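Local coordinates for extracellular solute-binding protein, family 5 (Chelativorans sp., PDB 6WM6) that binds EDTA and other aminopolycarboxylates in the periplasm, probably delivering them to an ABC transporter for uptake, at residues S83-Q88 against G182-F187; F91-N96 against Q464-V469. All blocks are in the same frame, centred on the assembly; numbering follows the deposited sequence.

Contact 1 of 2, residues S83-Q88 against G182-F187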
ATOM      1  N   SER A  83     -13.362  11.471   2.199  1.00 18.27           N
ATOM      2  CA  SER A  83     -13.313  10.043   2.489  1.00 17.29           C
ATOM      3  C   SER A  83     -14.308   9.725   3.596  1.00 17.13           C
ATOM      4  O   SER A  83     -14.395  10.454   4.584  1.00 17.79           O
ATOM      5  CB  SER A  83     -11.910   9.608   2.979  1.00 18.18           C
ATOM      6  OG  SER A  83     -10.894   9.971   2.044  1.00 20.85           O
ATOM      7  N   ALA A  84     -15.020   8.587   3.490  1.00 16.49           N
ATOM      8  CA  ALA A  84     -15.905   8.184   4.576  1.00 16.20           C
ATOM      9  C   ALA A  84     -15.117   7.822   5.831  1.00 16.65           C
ATOM     10  O   ALA A  84     -15.469   8.263   6.936  1.00 16.69           O
ATOM     11  CB  ALA A  84     -16.809   7.024   4.132  1.00 16.89           C
ATOM     12  N   PHE A  85     -14.066   6.996   5.683  1.00 14.65           N
ATOM     13  CA  PHE A  85     -13.155   6.635   6.746  1.00 15.19           C
ATOM     14  C   PHE A  85     -11.741   6.857   6.253  1.00 14.90           C
ATOM     15  O   PHE A  85     -11.482   6.870   5.049  1.00 16.85           O
ATOM     16  CB  PHE A  85     -13.282   5.145   7.148  1.00 15.25           C
ATOM     17  CG  PHE A  85     -14.595   4.778   7.789  1.00 14.99           C
ATOM     18  CD1 PHE A  85     -15.747   4.630   7.038  1.00 15.99           C
ATOM     19  CD2 PHE A  85     -14.665   4.569   9.156  1.00 16.11           C
ATOM     20  CE1 PHE A  85     -16.967   4.294   7.638  1.00 16.05           C
ATOM     21  CE2 PHE A  85     -15.880   4.233   9.758  1.00 17.41           C
ATOM     22  CZ  PHE A  85     -17.028   4.111   8.999  1.00 17.49           C
ATOM     23  N   MET A  86     -10.807   7.031   7.194  1.00 15.72           N
ATOM     24  CA  MET A  86      -9.403   7.257   6.870  1.00 15.06           C
ATOM     25  C   MET A  86      -8.517   6.398   7.747  1.00 15.55           C
ATOM     26  O   MET A  86      -8.746   6.263   8.958  1.00 16.27           O
ATOM     27  CB  MET A  86      -9.061   8.723   7.057  1.00 16.74           C
ATOM     28  CG  MET A  86      -7.623   9.095   6.711  1.00 17.24           C
ATOM     29  SD  MET A  86      -7.085   8.544   5.080  1.00 16.85           S
ATOM     30  CE  MET A  86      -8.459   9.099   4.056  1.00 18.26           C
ATOM     31  N   VAL A  87      -7.504   5.805   7.123  1.00 14.28           N
ATOM     32  CA  VAL A  87      -6.538   4.986   7.849  1.00 15.75           C
ATOM     33  C   VAL A  87      -5.599   5.870   8.649  1.00 14.29           C
ATOM     34  O   VAL A  87      -5.043   6.844   8.111  1.00 16.08           O
ATOM     35  CB  VAL A  87      -5.747   4.098   6.880  1.00 16.00           C
ATOM     36  CG1 VAL A  87      -4.886   3.117   7.678  1.00 18.25           C
ATOM     37  CG2 VAL A  87      -6.679   3.335   5.927  1.00 18.97           C
ATOM     38  N   GLN A  88      -5.435   5.544   9.914  1.00 14.45           N
ATOM     39  CA  GLN A  88      -4.669   6.306  10.886  1.00 14.39           C
ATOM     40  C   GLN A  88      -3.317   5.653  11.135  1.00 14.63           C
ATOM     41  O   GLN A  88      -3.085   4.496  10.762  1.00 14.66           O
ATOM     42  CB  GLN A  88      -5.431   6.359  12.222  1.00 15.04           C
ATOM     43  CG  GLN A  88      -6.858   6.873  12.119  1.00 14.98           C
ATOM     44  CD  GLN A  88      -6.900   8.294  11.652  1.00 16.22           C
ATOM     45  OE1 GLN A  88      -6.425   9.204  12.365  1.00 18.33           O
ATOM     46  NE2 GLN A  88      -7.425   8.526  10.468  1.00 17.41           N
ATOM     47  N   GLY A 182     -15.419  -5.740   5.251  1.00 16.64           N
ATOM     48  CA  GLY A 182     -14.644  -4.531   5.036  1.00 18.96           C
ATOM     49  C   GLY A 182     -15.441  -3.319   4.597  1.00 16.65           C
ATOM     50  O   GLY A 182     -14.950  -2.477   3.825  1.00 17.53           O
ATOM     51  N   TRP A 183     -16.664  -3.161   5.095  1.00 16.95           N
ATOM     52  CA  TRP A 183     -17.504  -2.071   4.615  1.00 17.16           C
ATOM     53  C   TRP A 183     -16.953  -0.694   4.973  1.00 16.75           C
ATOM     54  O   TRP A 183     -17.213   0.271   4.243  1.00 17.21           O
ATOM     55  CB  TRP A 183     -18.935  -2.254   5.116  1.00 17.09           C
ATOM     56  CG  TRP A 183     -19.111  -2.149   6.601  1.00 17.01           C
ATOM     57  CD1 TRP A 183     -19.100  -3.174   7.507  1.00 18.76           C
ATOM     58  CD2 TRP A 183     -19.364  -0.956   7.348  1.00 17.22           C
ATOM     59  NE1 TRP A 183     -19.307  -2.686   8.775  1.00 18.96           N
ATOM     60  CE2 TRP A 183     -19.478  -1.328   8.702  1.00 18.01           C
ATOM     61  CE3 TRP A 183     -19.482   0.393   7.005  1.00 17.92           C
ATOM     62  CZ2 TRP A 183     -19.713  -0.393   9.713  1.00 19.45           C
ATOM     63  CZ3 TRP A 183     -19.717   1.311   8.014  1.00 20.45           C
ATOM     64  CH2 TRP A 183     -19.835   0.911   9.334  1.00 19.80           C
ATOM     65  N   GLN A 184     -16.188  -0.562   6.066  1.00 16.25           N
ATOM     66  CA  GLN A 184     -15.593   0.729   6.388  1.00 16.56           C
ATOM     67  C   GLN A 184     -14.491   1.137   5.416  1.00 15.83           C
ATOM     68  O   GLN A 184     -14.058   2.296   5.443  1.00 17.16           O
ATOM     69  CB  GLN A 184     -15.077   0.732   7.826  1.00 17.42           C
ATOM     70  CG  GLN A 184     -16.203   0.606   8.859  1.00 17.97           C
ATOM     71  CD  GLN A 184     -15.730   0.677  10.297  1.00 24.18           C
ATOM     72  OE1 GLN A 184     -14.545   0.688  10.580  1.00 28.61           O
ATOM     73  NE2 GLN A 184     -16.679   0.783  11.216  1.00 25.25           N
ATOM     74  N   GLY A 185     -14.048   0.235   4.561  1.00 15.62           N
ATOM     75  CA  GLY A 185     -13.125   0.557   3.480  1.00 17.28           C
ATOM     76  C   GLY A 185     -13.772   1.119   2.246  1.00 16.95           C
ATOM     77  O   GLY A 185     -13.055   1.554   1.331  1.00 17.91           O
ATOM     78  N   LEU A 186     -15.103   1.134   2.193  1.00 16.04           N
ATOM     79  CA  LEU A 186     -15.843   1.599   1.024  1.00 17.27           C
ATOM     80  C   LEU A 186     -16.056   3.110   1.061  1.00 16.97           C
ATOM     81  O   LEU A 186     -16.046   3.735   2.111  1.00 16.80           O
ATOM     82  CB  LEU A 186     -17.204   0.895   0.966  1.00 18.03           C
ATOM     83  CG  LEU A 186     -17.111  -0.633   0.951  1.00 17.15           C
ATOM     84  CD1 LEU A 186     -18.507  -1.254   0.938  1.00 20.07           C
ATOM     85  CD2 LEU A 186     -16.317  -1.130  -0.247  1.00 19.20           C
ATOM     86  N   PHE A 187     -16.210   3.714  -0.117  1.00 16.29           N
ATOM     87  CA  PHE A 187     -16.409   5.157  -0.208  1.00 15.46           C
ATOM     88  C   PHE A 187     -15.256   5.928   0.435  1.00 17.11           C
ATOM     89  O   PHE A 187     -15.456   6.984   1.040  1.00 16.80           O
ATOM     90  CB  PHE A 187     -17.766   5.568   0.376  1.00 16.94           C
ATOM     91  CG  PHE A 187     -18.904   4.781  -0.181  1.00 16.55           C
ATOM     92  CD1 PHE A 187     -19.362   5.012  -1.462  1.00 17.96           C
ATOM     93  CD2 PHE A 187     -19.491   3.802   0.560  1.00 17.32           C
ATOM     94  CE1 PHE A 187     -20.411   4.279  -1.993  1.00 17.83           C
ATOM     95  CE2 PHE A 187     -20.546   3.059   0.042  1.00 18.50           C
ATOM     96  CZ  PHE A 187     -20.984   3.297  -1.242  1.00 18.26           C
TER
HETATM   97  O   HOH W   1     -13.892   4.656   3.688  1.00 17.37           O
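The side chain of Q184 lies over one face of the F85 ring, and this layered pair is the centre of the contact between S83-Q88 and G182-F187. Q184 CB stands 3.8 Å from the centroid of the F85 ring, almost exactly on the ring normal, a textbook CH-pi placement. Beyond CG the glutamine chain is extended (chi2 -177°), so its amide reaches out over the CE2 side of the ring, stacked with its plane 17° from the ring plane but displaced toward the rim; Q184 CD is 3.6 Å from F85 CE2. F85 reaches this position with CG anti to its carbonyl carbon (chi1 -67°), which brings F85 CD1 to 3.3 Å from Q184 O. Farther out, F85 CZ meets W183 CZ3 at 4.0 Å, while Q184 CG sits above a face of the indole. An alanine in place of F85 would probably disturb the setting of the Q184 side chain and loosen the packing against W183, since the ring supplies both surfaces. One direct hydrogen bond and one water also join the backbones: A84 N donates to F187 O (3.0 Å), nearly straight and in the carbonyl plane, and the water accepts from F85 N and donates to Q184 O and L186 O. A84 CB packs against F187 CB. M95 also touches F85, and the F187 ring meets Y115, F134 and, edge-to-face, H157. The arrangement is that of a short beta-hairpin strand, 85-87, packed through aromatic and aliphatic groups on the short 3-10 segment around Q184, within a solute-binding protein of family 5.

Contact 2 of 2, residues F91-N96 against Q464-V469. With EDO (1,2-ethanediol), chain I; EDO (1,2-ethanediol), chain F.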
ATOM      1  N   PHE A  91      -2.995   2.117  12.257  1.00 15.86           N
ATOM      2  CA  PHE A  91      -3.572   1.170  11.294  1.00 16.14           C
ATOM      3  C   PHE A  91      -5.052   0.903  11.556  1.00 18.56           C
ATOM      4  O   PHE A  91      -5.602  -0.086  11.059  1.00 21.26           O
ATOM      5  CB  PHE A  91      -2.763  -0.126  11.183  1.00 18.07           C
ATOM      6  CG  PHE A  91      -2.730  -0.733   9.790  1.00 16.67           C
ATOM      7  CD1 PHE A  91      -2.634   0.037   8.644  1.00 19.82           C
ATOM      8  CD2 PHE A  91      -2.739  -2.094   9.646  1.00 19.82           C
ATOM      9  CE1 PHE A  91      -2.558  -0.557   7.374  1.00 19.05           C
ATOM     10  CE2 PHE A  91      -2.667  -2.683   8.382  1.00 19.97           C
ATOM     11  CZ  PHE A  91      -2.578  -1.921   7.270  1.00 19.03           C
ATOM     12  N   THR A  92      -5.727   1.777  12.290  1.00 16.35           N
ATOM     13  CA  THR A  92      -7.167   1.718  12.473  1.00 16.38           C
ATOM     14  C   THR A  92      -7.848   2.632  11.460  1.00 16.68           C
ATOM     15  O   THR A  92      -7.230   3.520  10.865  1.00 17.13           O
ATOM     16  CB  THR A  92      -7.588   2.116  13.883  1.00 19.41           C
ATOM     17  OG1 THR A  92      -7.278   3.479  14.145  1.00 20.34           O
ATOM     18  CG2 THR A  92      -6.902   1.232  14.934  1.00 22.20           C
ATOM     19  N   LEU A  93      -9.135   2.391  11.252  1.00 16.86           N
ATOM     20  CA  LEU A  93      -9.976   3.248  10.430  1.00 16.95           C
ATOM     21  C   LEU A  93     -10.754   4.194  11.323  1.00 19.62           C
ATOM     22  O   LEU A  93     -11.388   3.762  12.292  1.00 23.32           O
ATOM     23  CB  LEU A  93     -10.962   2.397   9.622  1.00 19.18           C
ATOM     24  CG  LEU A  93     -10.374   1.679   8.430  1.00 19.29           C
ATOM     25  CD1 LEU A  93     -11.352   0.651   7.867  1.00 22.74           C
ATOM     26  CD2 LEU A  93      -9.974   2.650   7.339  1.00 21.28           C
ATOM     27  N   LYS A  94     -10.693   5.476  11.019  1.00 16.02           N
ATOM     28  CA  LYS A  94     -11.412   6.509  11.766  1.00 16.44           C
ATOM     29  C   LYS A  94     -12.457   7.128  10.857  1.00 15.89           C
ATOM     30  O   LYS A  94     -12.136   7.636   9.767  1.00 16.77           O
ATOM     31  CB  LYS A  94     -10.457   7.592  12.265  1.00 18.65           C
ATOM     32  CG  LYS A  94     -11.139   8.671  13.081  1.00 20.03           C
ATOM     33  CD  LYS A  94     -10.179   9.829  13.384  1.00 27.28           C
ATOM     34  CE  LYS A  94     -10.861  10.938  14.163  1.00 42.90           C
ATOM     35  NZ  LYS A  94      -9.855  11.815  14.833  1.00 59.03           N
ATOM     36  N   MET A  95     -13.703   7.125  11.303  1.00 16.05           N
ATOM     37  CA  MET A  95     -14.760   7.781  10.550  1.00 15.72           C
ATOM     38  C   MET A  95     -14.461   9.267  10.440  1.00 15.63           C
ATOM     39  O   MET A  95     -14.062   9.909  11.419  1.00 16.37           O
ATOM     40  CB  MET A  95     -16.093   7.596  11.271  1.00 16.79           C
ATOM     41  CG  MET A  95     -17.256   8.008  10.406  1.00 16.40           C
ATOM     42  SD  MET A  95     -18.872   7.998  11.237  1.00 20.14           S
ATOM     43  CE  MET A  95     -18.704   9.506  12.175  1.00 22.00           C
ATOM     44  N   ASN A  96     -14.684   9.818   9.252  1.00 15.61           N
ATOM     45  CA  ASN A  96     -14.459  11.230   8.967  1.00 15.93           C
ATOM     46  C   ASN A  96     -15.642  12.029   9.484  1.00 15.82           C
ATOM     47  O   ASN A  96     -16.696  12.095   8.839  1.00 16.77           O
ATOM     48  CB  ASN A  96     -14.275  11.398   7.467  1.00 15.79           C
ATOM     49  CG  ASN A  96     -14.168  12.834   7.044  1.00 17.87           C
ATOM     50  OD1 ASN A  96     -14.174  13.739   7.872  1.00 18.47           O
ATOM     51  ND2 ASN A  96     -14.006  13.043   5.767  1.00 17.02           N
ATOM     52  N   GLN A 464      -3.152  -4.180   3.572  1.00 16.63           N
ATOM     53  CA  GLN A 464      -4.359  -3.418   3.845  1.00 17.07           C
ATOM     54  C   GLN A 464      -4.833  -3.650   5.275  1.00 17.01           C
ATOM     55  O   GLN A 464      -4.425  -4.583   5.980  1.00 16.89           O
ATOM     56  CB  GLN A 464      -5.458  -3.830   2.850  1.00 18.62           C
ATOM     57  CG  GLN A 464      -5.099  -3.501   1.428  1.00 19.07           C
ATOM     58  CD  GLN A 464      -6.086  -4.095   0.437  1.00 22.47           C
ATOM     59  OE1 GLN A 464      -7.209  -4.479   0.813  1.00 24.67           O
ATOM     60  NE2 GLN A 464      -5.685  -4.160  -0.835  1.00 25.12           N
ATOM     61  N   VAL A 465      -5.783  -2.804   5.694  1.00 17.49           N
ATOM     62  CA  VAL A 465      -6.351  -2.923   7.023  1.00 17.22           C
ATOM     63  C   VAL A 465      -7.100  -4.233   7.196  1.00 17.64           C
ATOM     64  O   VAL A 465      -7.140  -4.785   8.301  1.00 17.77           O
ATOM     65  CB  VAL A 465      -7.275  -1.720   7.308  1.00 20.09           C
ATOM     66  CG1 VAL A 465      -8.092  -1.940   8.572  1.00 23.07           C
ATOM     67  CG2 VAL A 465      -6.438  -0.455   7.432  1.00 21.95           C
ATOM     68  N   PHE A 466      -7.704  -4.761   6.114  1.00 15.89           N
ATOM     69  CA  PHE A 466      -8.417  -6.038   6.164  1.00 16.49           C
ATOM     70  C   PHE A 466      -7.603  -7.096   5.438  1.00 15.39           C
ATOM     71  O   PHE A 466      -7.650  -7.179   4.197  1.00 16.46           O
ATOM     72  CB  PHE A 466      -9.804  -5.900   5.524  1.00 17.92           C
ATOM     73  CG  PHE A 466     -10.662  -4.873   6.190  1.00 17.43           C
ATOM     74  CD1 PHE A 466     -11.234  -5.134   7.414  1.00 21.38           C
ATOM     75  CD2 PHE A 466     -10.886  -3.655   5.586  1.00 19.17           C
ATOM     76  CE1 PHE A 466     -12.032  -4.170   8.040  1.00 22.19           C
ATOM     77  CE2 PHE A 466     -11.686  -2.696   6.205  1.00 21.47           C
ATOM     78  CZ  PHE A 466     -12.235  -2.964   7.424  1.00 19.46           C
ATOM     79  N   PRO A 467      -6.869  -7.942   6.153  1.00 14.82           N
ATOM     80  CA  PRO A 467      -6.081  -8.987   5.479  1.00 15.77           C
ATOM     81  C   PRO A 467      -6.866  -9.833   4.510  1.00 15.51           C
ATOM     82  O   PRO A 467      -6.329 -10.219   3.456  1.00 16.43           O
ATOM     83  CB  PRO A 467      -5.535  -9.805   6.656  1.00 16.29           C
ATOM     84  CG  PRO A 467      -5.336  -8.781   7.723  1.00 15.84           C
ATOM     85  CD  PRO A 467      -6.541  -7.846   7.591  1.00 16.13           C
ATOM     86  N   ALA A 468      -8.139 -10.130   4.799  1.00 14.94           N
ATOM     87  CA  ALA A 468      -8.897 -11.006   3.915  1.00 16.44           C
ATOM     88  C   ALA A 468      -9.201 -10.335   2.589  1.00 16.40           C
ATOM     89  O   ALA A 468      -9.327 -11.022   1.570  1.00 18.21           O
ATOM     90  CB  ALA A 468     -10.202 -11.434   4.578  1.00 17.59           C
ATOM     91  N   VAL A 469      -9.345  -9.003   2.586  1.00 16.72           N
ATOM     92  CA  VAL A 469      -9.577  -8.272   1.341  1.00 17.09           C
ATOM     93  C   VAL A 469      -8.319  -8.288   0.490  1.00 17.09           C
ATOM     94  O   VAL A 469      -8.357  -8.594  -0.709  1.00 18.28           O
ATOM     95  CB  VAL A 469     -10.078  -6.849   1.627  1.00 17.79           C
ATOM     96  CG1 VAL A 469     -10.202  -6.061   0.301  1.00 17.72           C
ATOM     97  CG2 VAL A 469     -11.423  -6.904   2.348  1.00 19.03           C
TER
HETATM   98  C1  EDO I 608      -6.659   0.390   3.090  1.00 44.16           C
HETATM   99  O1  EDO I 608      -6.784  -0.835   3.819  1.00 28.79           O
HETATM  100  C2  EDO I 608      -5.200   0.822   3.051  1.00 46.16           C
HETATM  101  O2  EDO I 608      -4.405  -0.107   2.299  1.00 24.07           O
HETATM  102  C1  EDO F 605     -11.088  14.867  11.175  1.00 36.13           C
HETATM  103  O1  EDO F 605     -10.210  14.153  12.056  1.00 35.28           O
HETATM  104  C2  EDO F 605     -12.123  13.929  10.569  1.00 29.60           C
HETATM  105  O2  EDO F 605     -12.298  12.791  11.407  1.00 31.25           O
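This is an apolar surface contact, in which the hairpin segment F91-N96 meets the turn that leads into helix 467-474. F91 and V465 carry one half of it, the two side chains running antiparallel alongside one another. V465 CG2 lies over a face of the F91 ring, 4.0 Å from its centroid and offset toward the rim, a CH-pi contact. At its far end the same ring meets backbone: F91 CZ comes within 3.5 Å of Q464 C. In the other half, L93 lies roughly perpendicular to F466, with L93 CD1 3.7 Å from F466 CZ. V465 joins the two halves: CG2 faces F91, while CG1, anti to the backbone N (chi1 169°), approaches L93 CD1 at 4.2 Å and lies over the F466 ring of its own segment. The backbone N-H of V465 is taken by a 1,2-ethanediol, probably from the crystallisation liquor, along a nearly straight bond of 2.9 Å from V465 N to O1. F466 occupies the N-cap position of helix 467-474 and packs on I504 of helix 504-521, whereas on the hairpin side L93 lies against F85 and V87 of strand 85-87, and V465 also touches V87.

Overall arrangement
Contact 1 is largely buried and contact 2 lies at the surface, yet their centres are only about 7 Å apart and both use one antiparallel hairpin: strand 85-87 belongs to the first, its neighbour 93-95 to the second. Just past the strand ends, A84 O and S83 O lie 2.9 Å from N96 N and N96 ND2 respectively, probable hydrogen bonds that join the two segments. Chemistry follows place. The buried contact combines an amide-aromatic stack with a direct backbone bond and a bridging water, whereas the surface one relies on apolar packing. Their partners differ as well: a loop 94 residues on in the chain for 83-88, and a turn 368 residues distant for 91-96.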